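Local coordinates for protein Dot/Icm T4SS effector (Legionella pneumophila, PDB 6VVC) that acts as an effector kinase that Legionella delivers through its Dot/Icm type IV secretion system and that host inositol hexakisphosphate activates, at residues K19-T24 / Y48-E53; P57-L62 / Q127-K132; I163-K168 / N249-P254. All coordinates share one frame; numbering follows the deposited sequence.

Contact 1: K19-T24 / Y48-E53; sequences KIVNGT and YAVRFE
With chi1 at -71°, Ile20 keeps CG1 beside its backbone N while CG2 lies anti to that N; chi2 of 163° then stretches CD1 out over the ring of Tyr48. One side chain thus meets two residues of the strand. Its CD1 makes a CH-pi contact, 3.8 Å from the centroid of the Tyr48 ring, offset toward the CD2-CE2 side, with Tyr48 CD2 3.5 Å from Ile20 CD1. Ile20 and the tyrosine cross at about a right angle. The CG2 branch sits between the two residues, Ile20 CG2 being 3.8 Å from Val50 CG2 and equally close to Tyr48 CB. One residue on, Val21 uses a single methyl: its CG1 is 4.1 Å from Val50 CG1 and reaches the Phe52 ring obliquely, 4.2 Å from CZ. Tyr48 and Val50 both direct their CB toward the helix, whereas Ala49 points away, so Ile20 and Val21 follow one face of the strand. That face continues onto the next strand, where Tyr60 also touches Ile20. Arg51 lies on the other face, where its guanidinium pairs with Glu126 of helix 114-133 and with Glu37. The result is a short amphipathic helix, 16-21, seated by its aliphatic side on one face of an antiparallel sheet.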
loop_
_atom_site.group_PDB
_atom_site.type_symbol
_atom_site.label_atom_id
_atom_site.label_comp_id
_atom_site.label_asym_id
_atom_site.label_seq_id
_atom_site.Cartn_x
_atom_site.Cartn_y
_atom_site.Cartn_z
ATOM N N LYS A 19 -1.423 -21.558 -15.587
ATOM C CA LYS A 19 -1.868 -22.331 -14.433
ATOM C C LYS A 19 -2.916 -21.566 -13.636
ATOM O O LYS A 19 -3.884 -22.156 -13.144
ATOM C CB LYS A 19 -0.672 -22.679 -13.547
ATOM C CG LYS A 19 0.414 -23.481 -14.248
ATOM C CD LYS A 19 1.690 -23.532 -13.420
ATOM C CE LYS A 19 2.829 -24.189 -14.187
ATOM N NZ LYS A 19 4.133 -24.056 -13.478
ATOM N N ILE A 20 -2.740 -20.248 -13.506
ATOM C CA ILE A 20 -3.659 -19.441 -12.707
ATOM C C ILE A 20 -5.068 -19.508 -13.281
ATOM O O ILE A 20 -6.045 -19.713 -12.553
ATOM C CB ILE A 20 -3.157 -17.986 -12.622
ATOM C CG1 ILE A 20 -1.910 -17.904 -11.740
ATOM C CG2 ILE A 20 -4.257 -17.071 -12.089
ATOM C CD1 ILE A 20 -1.119 -16.621 -11.915
ATOM N N VAL A 21 -5.197 -19.335 -14.601
ATOM C CA VAL A 21 -6.518 -19.227 -15.208
ATOM C C VAL A 21 -7.251 -20.557 -15.282
ATOM O O VAL A 21 -8.447 -20.575 -15.593
ATOM C CB VAL A 21 -6.419 -18.606 -16.618
ATOM C CG1 VAL A 21 -5.761 -17.234 -16.540
ATOM C CG2 VAL A 21 -5.661 -19.521 -17.572
ATOM N N ASN A 22 -6.573 -21.671 -15.012
ATOM C CA ASN A 22 -7.233 -22.958 -14.845
ATOM C C ASN A 22 -7.527 -23.270 -13.382
ATOM O O ASN A 22 -7.841 -24.417 -13.053
ATOM C CB ASN A 22 -6.387 -24.080 -15.454
ATOM C CG ASN A 22 -6.458 -24.107 -16.968
ATOM O OD1 ASN A 22 -7.534 -23.991 -17.555
ATOM N ND2 ASN A 22 -5.306 -24.257 -17.612
ATOM N N GLY A 23 -7.421 -22.280 -12.500
ATOM C CA GLY A 23 -7.797 -22.444 -11.113
ATOM C C GLY A 23 -9.285 -22.230 -10.923
ATOM O O GLY A 23 -10.073 -22.254 -11.870
ATOM N N THR A 24 -9.669 -22.009 -9.668
ATOM C CA THR A 24 -11.066 -21.769 -9.339
ATOM C C THR A 24 -11.451 -20.344 -9.724
ATOM O O THR A 24 -10.800 -19.383 -9.302
ATOM C CB THR A 24 -11.313 -21.997 -7.850
ATOM O OG1 THR A 24 -10.709 -23.230 -7.445
ATOM C CG2 THR A 24 -12.803 -22.052 -7.561
ATOM N N TYR A 48 -5.704 -14.397 -7.321
ATOM C CA TYR A 48 -5.082 -13.570 -8.340
ATOM C C TYR A 48 -6.142 -12.796 -9.114
ATOM O O TYR A 48 -7.261 -13.276 -9.313
ATOM C CB TYR A 48 -4.288 -14.423 -9.351
ATOM C CG TYR A 48 -3.103 -15.191 -8.805
ATOM C CD1 TYR A 48 -3.273 -16.393 -8.138
ATOM C CD2 TYR A 48 -1.807 -14.730 -8.999
ATOM C CE1 TYR A 48 -2.189 -17.104 -7.654
ATOM C CE2 TYR A 48 -0.718 -15.432 -8.521
ATOM C CZ TYR A 48 -0.914 -16.620 -7.851
ATOM O OH TYR A 48 0.171 -17.321 -7.374
ATOM N N ALA A 49 -5.776 -11.600 -9.565
ATOM C CA ALA A 49 -6.528 -10.891 -10.593
ATOM C C ALA A 49 -5.796 -11.057 -11.919
ATOM O O ALA A 49 -4.573 -10.888 -11.980
ATOM C CB ALA A 49 -6.684 -9.408 -10.258
ATOM N N VAL A 50 -6.538 -11.399 -12.969
ATOM C CA VAL A 50 -5.980 -11.585 -14.303
ATOM C C VAL A 50 -6.641 -10.590 -15.243
ATOM O O VAL A 50 -7.873 -10.518 -15.314
ATOM C CB VAL A 50 -6.179 -13.022 -14.820
ATOM C CG1 VAL A 50 -5.627 -13.153 -16.237
ATOM C CG2 VAL A 50 -5.513 -14.020 -13.890
ATOM N N ARG A 51 -5.823 -9.835 -15.968
ATOM C CA ARG A 51 -6.311 -8.896 -16.965
ATOM C C ARG A 51 -6.433 -9.585 -18.316
ATOM O O ARG A 51 -5.536 -10.324 -18.734
ATOM C CB ARG A 51 -5.371 -7.696 -17.066
ATOM C CG ARG A 51 -5.654 -6.782 -18.239
ATOM C CD ARG A 51 -4.750 -5.560 -18.222
ATOM N NE ARG A 51 -5.515 -4.352 -17.927
ATOM C CZ ARG A 51 -5.268 -3.508 -16.928
ATOM N NH1 ARG A 51 -4.249 -3.697 -16.098
ATOM N NH2 ARG A 51 -6.049 -2.452 -16.770
ATOM N N PHE A 52 -7.546 -9.331 -19.002
ATOM C CA PHE A 52 -7.837 -9.945 -20.286
ATOM C C PHE A 52 -8.026 -8.883 -21.362
ATOM O O PHE A 52 -8.383 -7.736 -21.077
ATOM C CB PHE A 52 -9.101 -10.813 -20.217
ATOM C CG PHE A 52 -8.886 -12.155 -19.580
ATOM C CD1 PHE A 52 -8.978 -12.310 -18.206
ATOM C CD2 PHE A 52 -8.601 -13.265 -20.359
ATOM C CE1 PHE A 52 -8.786 -13.547 -17.621
ATOM C CE2 PHE A 52 -8.406 -14.504 -19.780
ATOM C CZ PHE A 52 -8.499 -14.645 -18.409
ATOM N N GLU A 53 -7.776 -9.285 -22.607
ATOM C CA GLU A 53 -8.076 -8.456 -23.771
ATOM C C GLU A 53 -8.450 -9.399 -24.907
ATOM O O GLU A 53 -7.591 -10.123 -25.419
ATOM C CB GLU A 53 -6.893 -7.572 -24.152
ATOM C CG GLU A 53 -7.071 -6.825 -25.469
ATOM C CD GLU A 53 -5.889 -5.932 -25.798
ATOM O OE1 GLU A 53 -4.929 -5.894 -24.998
ATOM O OE2 GLU A 53 -5.919 -5.269 -26.857
#

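Contact 2: P57-L62 / Q127-K132; sequences PMDYVL and QQFFLK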
loop_
_atom_site.group_PDB
_atom_site.type_symbol
_atom_site.label_atom_id
_atom_site.label_comp_id
_atom_site.label_asym_id
_atom_site.label_seq_id
_atom_site.Cartn_x
_atom_site.Cartn_y
_atom_site.Cartn_z
ATOM N N PRO A 57 -5.506 -13.974 -21.732
ATOM C CA PRO A 57 -4.937 -13.426 -20.492
ATOM C C PRO A 57 -3.663 -12.643 -20.779
ATOM O O PRO A 57 -2.751 -13.133 -21.450
ATOM C CB PRO A 57 -4.663 -14.671 -19.641
ATOM C CG PRO A 57 -4.512 -15.775 -20.627
ATOM C CD PRO A 57 -5.422 -15.446 -21.774
ATOM N N MET A 58 -3.605 -11.421 -20.256
ATOM C CA MET A 58 -2.522 -10.489 -20.542
ATOM C C MET A 58 -1.511 -10.383 -19.414
ATOM O O MET A 58 -0.309 -10.253 -19.671
ATOM C CB MET A 58 -3.099 -9.097 -20.817
ATOM C CG MET A 58 -4.042 -9.054 -21.997
ATOM S SD MET A 58 -3.165 -9.271 -23.553
ATOM C CE MET A 58 -4.383 -10.173 -24.495
ATOM N N ASP A 59 -1.972 -10.437 -18.174
ATOM C CA ASP A 59 -1.150 -10.103 -17.021
ATOM C C ASP A 59 -1.895 -10.571 -15.783
ATOM O O ASP A 59 -3.117 -10.741 -15.808
ATOM C CB ASP A 59 -0.876 -8.599 -16.965
ATOM C CG ASP A 59 0.262 -8.246 -16.044
ATOM O OD1 ASP A 59 0.989 -9.164 -15.602
ATOM O OD2 ASP A 59 0.433 -7.040 -15.766
ATOM N N TYR A 60 -1.149 -10.783 -14.700
ATOM C CA TYR A 60 -1.748 -11.206 -13.442
ATOM C C TYR A 60 -1.033 -10.533 -12.281
ATOM O O TYR A 60 0.112 -10.090 -12.400
ATOM C CB TYR A 60 -1.705 -12.735 -13.266
ATOM C CG TYR A 60 -0.313 -13.315 -13.138
ATOM C CD1 TYR A 60 0.314 -13.404 -11.902
ATOM C CD2 TYR A 60 0.370 -13.783 -14.252
ATOM C CE1 TYR A 60 1.583 -13.933 -11.780
ATOM C CE2 TYR A 60 1.639 -14.316 -14.139
ATOM C CZ TYR A 60 2.240 -14.389 -12.900
ATOM O OH TYR A 60 3.503 -14.918 -12.782
ATOM N N VAL A 61 -1.732 -10.456 -11.152
ATOM C CA VAL A 61 -1.164 -9.960 -9.905
ATOM C C VAL A 61 -1.743 -10.773 -8.756
ATOM O O VAL A 61 -2.949 -11.038 -8.708
ATOM C CB VAL A 61 -1.431 -8.452 -9.708
ATOM C CG1 VAL A 61 -2.923 -8.155 -9.737
ATOM C CG2 VAL A 61 -0.807 -7.976 -8.403
ATOM N N LEU A 62 -0.875 -11.174 -7.834
ATOM C CA LEU A 62 -1.262 -11.966 -6.675
ATOM C C LEU A 62 -1.739 -11.026 -5.577
ATOM O O LEU A 62 -0.976 -10.175 -5.106
ATOM C CB LEU A 62 -0.079 -12.811 -6.207
ATOM C CG LEU A 62 -0.327 -13.920 -5.183
ATOM C CD1 LEU A 62 0.899 -14.822 -5.116
ATOM C CD2 LEU A 62 -0.646 -13.344 -3.815
ATOM N N GLN A 127 -5.417 -0.475 -8.939
ATOM C CA GLN A 127 -4.397 -0.118 -7.960
ATOM C C GLN A 127 -3.358 -1.224 -7.829
ATOM O O GLN A 127 -2.155 -0.950 -7.744
ATOM C CB GLN A 127 -5.045 0.175 -6.606
ATOM C CG GLN A 127 -5.790 1.498 -6.563
ATOM C CD GLN A 127 -6.705 1.637 -5.356
ATOM O OE1 GLN A 127 -6.809 0.735 -4.526
ATOM N NE2 GLN A 127 -7.375 2.779 -5.258
ATOM N N GLN A 128 -3.803 -2.483 -7.828
ATOM C CA GLN A 128 -2.876 -3.601 -7.679
ATOM C C GLN A 128 -1.864 -3.635 -8.818
ATOM O O GLN A 128 -0.662 -3.814 -8.590
ATOM C CB GLN A 128 -3.655 -4.914 -7.609
ATOM C CG GLN A 128 -4.453 -5.098 -6.329
ATOM C CD GLN A 128 -3.608 -5.620 -5.185
ATOM O OE1 GLN A 128 -2.396 -5.401 -5.143
ATOM N NE2 GLN A 128 -4.241 -6.323 -4.253
ATOM N N PHE A 129 -2.331 -3.475 -10.058
ATOM C CA PHE A 129 -1.408 -3.469 -11.189
ATOM C C PHE A 129 -0.521 -2.230 -11.171
ATOM O O PHE A 129 0.670 -2.310 -11.488
ATOM C CB PHE A 129 -2.182 -3.557 -12.503
ATOM C CG PHE A 129 -2.705 -4.928 -12.800
ATOM C CD1 PHE A 129 -1.851 -5.922 -13.248
ATOM C CD2 PHE A 129 -4.046 -5.229 -12.631
ATOM C CE1 PHE A 129 -2.326 -7.192 -13.521
ATOM C CE2 PHE A 129 -4.527 -6.497 -12.903
ATOM C CZ PHE A 129 -3.664 -7.479 -13.349
ATOM N N PHE A 130 -1.088 -1.078 -10.809
ATOM C CA PHE A 130 -0.287 0.136 -10.672
ATOM C C PHE A 130 0.863 -0.082 -9.697
ATOM O O PHE A 130 2.013 0.273 -9.981
ATOM C CB PHE A 130 -1.179 1.292 -10.215
ATOM C CG PHE A 130 -0.424 2.529 -9.822
ATOM C CD1 PHE A 130 -0.086 3.483 -10.767
ATOM C CD2 PHE A 130 -0.062 2.746 -8.504
ATOM C CE1 PHE A 130 0.606 4.623 -10.405
ATOM C CE2 PHE A 130 0.630 3.881 -8.136
ATOM C CZ PHE A 130 0.964 4.822 -9.086
ATOM N N LEU A 131 0.571 -0.676 -8.538
ATOM C CA LEU A 131 1.617 -0.938 -7.556
ATOM C C LEU A 131 2.622 -1.959 -8.070
ATOM O O LEU A 131 3.819 -1.857 -7.782
ATOM C CB LEU A 131 0.997 -1.418 -6.248
ATOM C CG LEU A 131 0.098 -0.411 -5.529
ATOM C CD1 LEU A 131 -0.658 -1.116 -4.417
ATOM C CD2 LEU A 131 0.908 0.755 -4.983
ATOM N N LYS A 132 2.157 -2.959 -8.827
ATOM C CA LYS A 132 3.071 -3.978 -9.332
ATOM C C LYS A 132 4.153 -3.354 -10.204
ATOM O O LYS A 132 5.337 -3.689 -10.072
ATOM C CB LYS A 132 2.294 -5.041 -10.110
ATOM C CG LYS A 132 3.164 -6.156 -10.682
ATOM C CD LYS A 132 2.344 -7.138 -11.510
ATOM C CE LYS A 132 3.240 -8.042 -12.346
ATOM N NZ LYS A 132 2.456 -8.953 -13.225
#
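Lys132 NZ reaches strand 57-62 and donates to Tyr60 O at 2.7 Å, nearly in line with the carbonyl (167° at the oxygen). The same ammonium forms a salt bridge to Asp59 OD1 at 2.8 Å, though as a hydrogen bond this is weak. The lysine chain is straight from chi1 (-180°) onward, which carries its tip from the helix to the strand. Beside this polar grip, Val61 CG1 lies over one face of the Phe129 ring, offset toward the rim and 3.7 Å from CZ. Val61 CG1 also meets Gln128 CB at 3.9 Å. Asp59 OD2 approaches the phenyl ring obliquely, 3.6 Å from Phe129 CE1.

Behind the salt bridge, Tyr60 N donates a bent 2.8 Å bond to Asp59 OD1, from above the carboxylate plane, and helps hold it beside the lysine. Further out, Arg51 makes a cation-pi contact with Phe129, and Gln137 donates to Gln128 OE1. Strand and helix run at 92°, axes 8.8 Å apart. Helix 114-133 thus crosses the face of the antiparallel sheet opposite helix 16-21, at its outermost strand, and is probably the alpha-C helix of the kinase N-lobe, packed here against a sheet that precedes the kinase core in sequence.

Contact 3: I163-K168 / N249-P254; sequences IPINKK and NFIYPP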
loop_
_atom_site.group_PDB
_atom_site.type_symbol
_atom_site.label_atom_id
_atom_site.label_comp_id
_atom_site.label_asym_id
_atom_site.label_seq_id
_atom_site.Cartn_x
_atom_site.Cartn_y
_atom_site.Cartn_z
ATOM N N ILE A 163 4.405 -11.684 11.628
ATOM C CA ILE A 163 4.747 -11.325 13.002
ATOM C C ILE A 163 4.893 -9.812 13.075
ATOM O O ILE A 163 5.067 -9.135 12.047
ATOM C CB ILE A 163 6.039 -12.033 13.473
ATOM C CG1 ILE A 163 7.187 -11.728 12.505
ATOM C CG2 ILE A 163 5.812 -13.532 13.570
ATOM C CD1 ILE A 163 8.532 -12.250 12.957
ATOM N N PRO A 164 4.833 -9.242 14.279
ATOM C CA PRO A 164 5.069 -7.801 14.419
ATOM C C PRO A 164 6.517 -7.444 14.116
ATOM O O PRO A 164 7.431 -8.255 14.277
ATOM C CB PRO A 164 4.723 -7.520 15.888
ATOM C CG PRO A 164 3.916 -8.701 16.335
ATOM C CD PRO A 164 4.445 -9.862 15.557
ATOM N N ILE A 165 6.716 -6.204 13.672
ATOM C CA ILE A 165 8.051 -5.734 13.328
ATOM C C ILE A 165 8.833 -5.412 14.598
ATOM O O ILE A 165 8.269 -5.168 15.667
ATOM C CB ILE A 165 7.974 -4.512 12.395
ATOM C CG1 ILE A 165 7.389 -3.309 13.141
ATOM C CG2 ILE A 165 7.121 -4.832 11.181
ATOM C CD1 ILE A 165 7.206 -2.080 12.278
ATOM N N ASN A 166 10.160 -5.405 14.471
ATOM C CA ASN A 166 11.057 -5.091 15.576
ATOM C C ASN A 166 12.135 -4.132 15.088
ATOM O O ASN A 166 12.812 -4.409 14.093
ATOM C CB ASN A 166 11.684 -6.363 16.150
ATOM C CG ASN A 166 12.538 -6.091 17.367
ATOM O OD1 ASN A 166 13.762 -6.021 17.276
ATOM N ND2 ASN A 166 11.894 -5.927 18.516
ATOM N N LYS A 167 12.300 -3.017 15.806
ATOM C CA LYS A 167 13.125 -1.915 15.316
ATOM C C LYS A 167 14.539 -2.369 14.971
ATOM O O LYS A 167 15.042 -2.083 13.878
ATOM C CB LYS A 167 13.171 -0.796 16.357
ATOM C CG LYS A 167 11.919 0.052 16.407
ATOM C CD LYS A 167 11.911 0.952 17.629
ATOM C CE LYS A 167 12.988 2.021 17.548
ATOM N NZ LYS A 167 12.753 3.088 18.556
ATOM N N LYS A 168 15.207 -3.062 15.894
ATOM C CA LYS A 168 16.613 -3.390 15.676
ATOM C C LYS A 168 16.768 -4.445 14.588
ATOM O O LYS A 168 17.562 -4.277 13.655
ATOM C CB LYS A 168 17.262 -3.852 16.986
ATOM C CG LYS A 168 16.646 -5.097 17.609
ATOM C CD LYS A 168 17.381 -5.533 18.874
ATOM C CE LYS A 168 18.755 -6.114 18.561
ATOM N NZ LYS A 168 19.436 -6.639 19.780
ATOM N N ASN A 249 8.519 8.410 11.993
ATOM C CA ASN A 249 8.895 9.109 13.214
ATOM C C ASN A 249 8.229 8.521 14.449
ATOM O O ASN A 249 8.739 8.712 15.558
ATOM C CB ASN A 249 8.574 10.599 13.092
ATOM C CG ASN A 249 9.641 11.356 12.323
ATOM O OD1 ASN A 249 10.534 11.965 12.912
ATOM N ND2 ASN A 249 9.565 11.302 10.999
ATOM N N PHE A 250 7.109 7.812 14.289
ATOM C CA PHE A 250 6.634 6.972 15.380
ATOM C C PHE A 250 7.672 5.913 15.731
ATOM O O PHE A 250 7.954 5.671 16.910
ATOM C CB PHE A 250 5.311 6.299 15.017
ATOM C CG PHE A 250 4.918 5.211 15.974
ATOM C CD1 PHE A 250 4.378 5.525 17.209
ATOM C CD2 PHE A 250 5.116 3.879 15.654
ATOM C CE1 PHE A 250 4.029 4.533 18.101
ATOM C CE2 PHE A 250 4.768 2.881 16.542
ATOM C CZ PHE A 250 4.224 3.208 17.770
ATOM N N ILE A 251 8.264 5.285 14.714
ATOM C CA ILE A 251 9.205 4.196 14.949
ATOM C C ILE A 251 10.555 4.730 15.408
ATOM O O ILE A 251 11.157 4.196 16.345
ATOM C CB ILE A 251 9.340 3.337 13.679
ATOM C CG1 ILE A 251 7.991 2.719 13.307
ATOM C CG2 ILE A 251 10.388 2.247 13.879
ATOM C CD1 ILE A 251 7.976 2.032 11.954
ATOM N N TYR A 252 11.060 5.783 14.759
ATOM C CA TYR A 252 12.385 6.330 15.032
ATOM C C TYR A 252 12.261 7.816 15.363
ATOM O O TYR A 252 12.658 8.676 14.564
ATOM C CB TYR A 252 13.323 6.123 13.845
ATOM C CG TYR A 252 13.488 4.681 13.426
ATOM C CD1 TYR A 252 14.128 3.768 14.252
ATOM C CD2 TYR A 252 13.015 4.237 12.199
ATOM C CE1 TYR A 252 14.283 2.448 13.872
ATOM C CE2 TYR A 252 13.165 2.921 11.809
ATOM C CZ TYR A 252 13.800 2.031 12.649
ATOM O OH TYR A 252 13.951 0.722 12.265
ATOM N N PRO A 253 11.730 8.152 16.530
ATOM C CA PRO A 253 11.522 9.564 16.866
ATOM C C PRO A 253 12.844 10.267 17.113
ATOM O O PRO A 253 13.783 9.669 17.658
ATOM C CB PRO A 253 10.665 9.503 18.138
ATOM C CG PRO A 253 10.996 8.189 18.755
ATOM C CD PRO A 253 11.314 7.249 17.622
ATOM N N PRO A 254 12.962 11.534 16.723
ATOM C CA PRO A 254 14.216 12.259 16.953
ATOM C C PRO A 254 14.378 12.641 18.416
ATOM O O PRO A 254 13.402 12.781 19.158
ATOM C CB PRO A 254 14.075 13.499 16.063
ATOM C CG PRO A 254 12.595 13.736 16.001
ATOM C CD PRO A 254 11.945 12.376 16.062
#
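Ile251, in the last turn of helix 243-251, is the first residue of 249-254 to reach the other segment, and it uses two branches and its carbonyl. Its CD1 meets CD1 of Ile165 at 4.2 Å, the two side chains crossing at about a right angle. Its CG2 lies 3.7 Å from Lys167 CG, with the lysine running past it in the opposite direction. The backbone O of Ile251 accepts a weak hydrogen bond from Lys167 NZ at 2.9 Å. A bend at chi3 (68°) in an otherwise extended lysine chain brings the ammonium round to that oxygen, and a positive charge at the C-terminal end of a helix would probably be favourable there.

Tyr252 follows, the first residue to leave helical geometry. Its ring is covered on one face by Ile251 CG2, over the ring centre, and Lys167 CE approaches obliquely, 3.9 Å from Tyr252 CD1. At the far end, Tyr252 OH donates a weak, long bond of 3.4 Å to Lys167 O. The tyrosine's own backbone O is held by Ser297 OG. Pro253 closes the contact at the margin, its CD 4.5 Å from Lys167 NZ.

Asn166 is the N-cap of the helix that follows, its OD1 accepting a weak bond from Ile169 N. Ile174, about two turns into helix 167-186, packs against Ile165, Ile251 and Tyr252. The C-terminus of one helix is thereby joined to the N-terminus of another, as part of the largely helical region consistent with a kinase C-lobe.

In the fold
Contacts 1 and 2 share one antiparallel sheet, their centres 11 Å apart. Strands 46-53 and 56-65 are neighbours there, and probable backbone hydrogen bonds tie them: Arg51 O to Met58 N at 2.7 Å and Arg51 N to Asp59 O at 2.9 Å. Helix 16-21 covers one face and helix 114-133 the other. Contact 3 stands on the opposite side of the chain's centre, its centre about 38 Å from that of contact 1 and 30 Å from that of contact 2; nearest atoms stay about 20 and 16 Å away. Contact 2 probably joins this N-terminal sheet to the alpha-C helix of the N-lobe, and contact 3 probably lies in the helical C-lobe, consistent with a catalytic cleft between them.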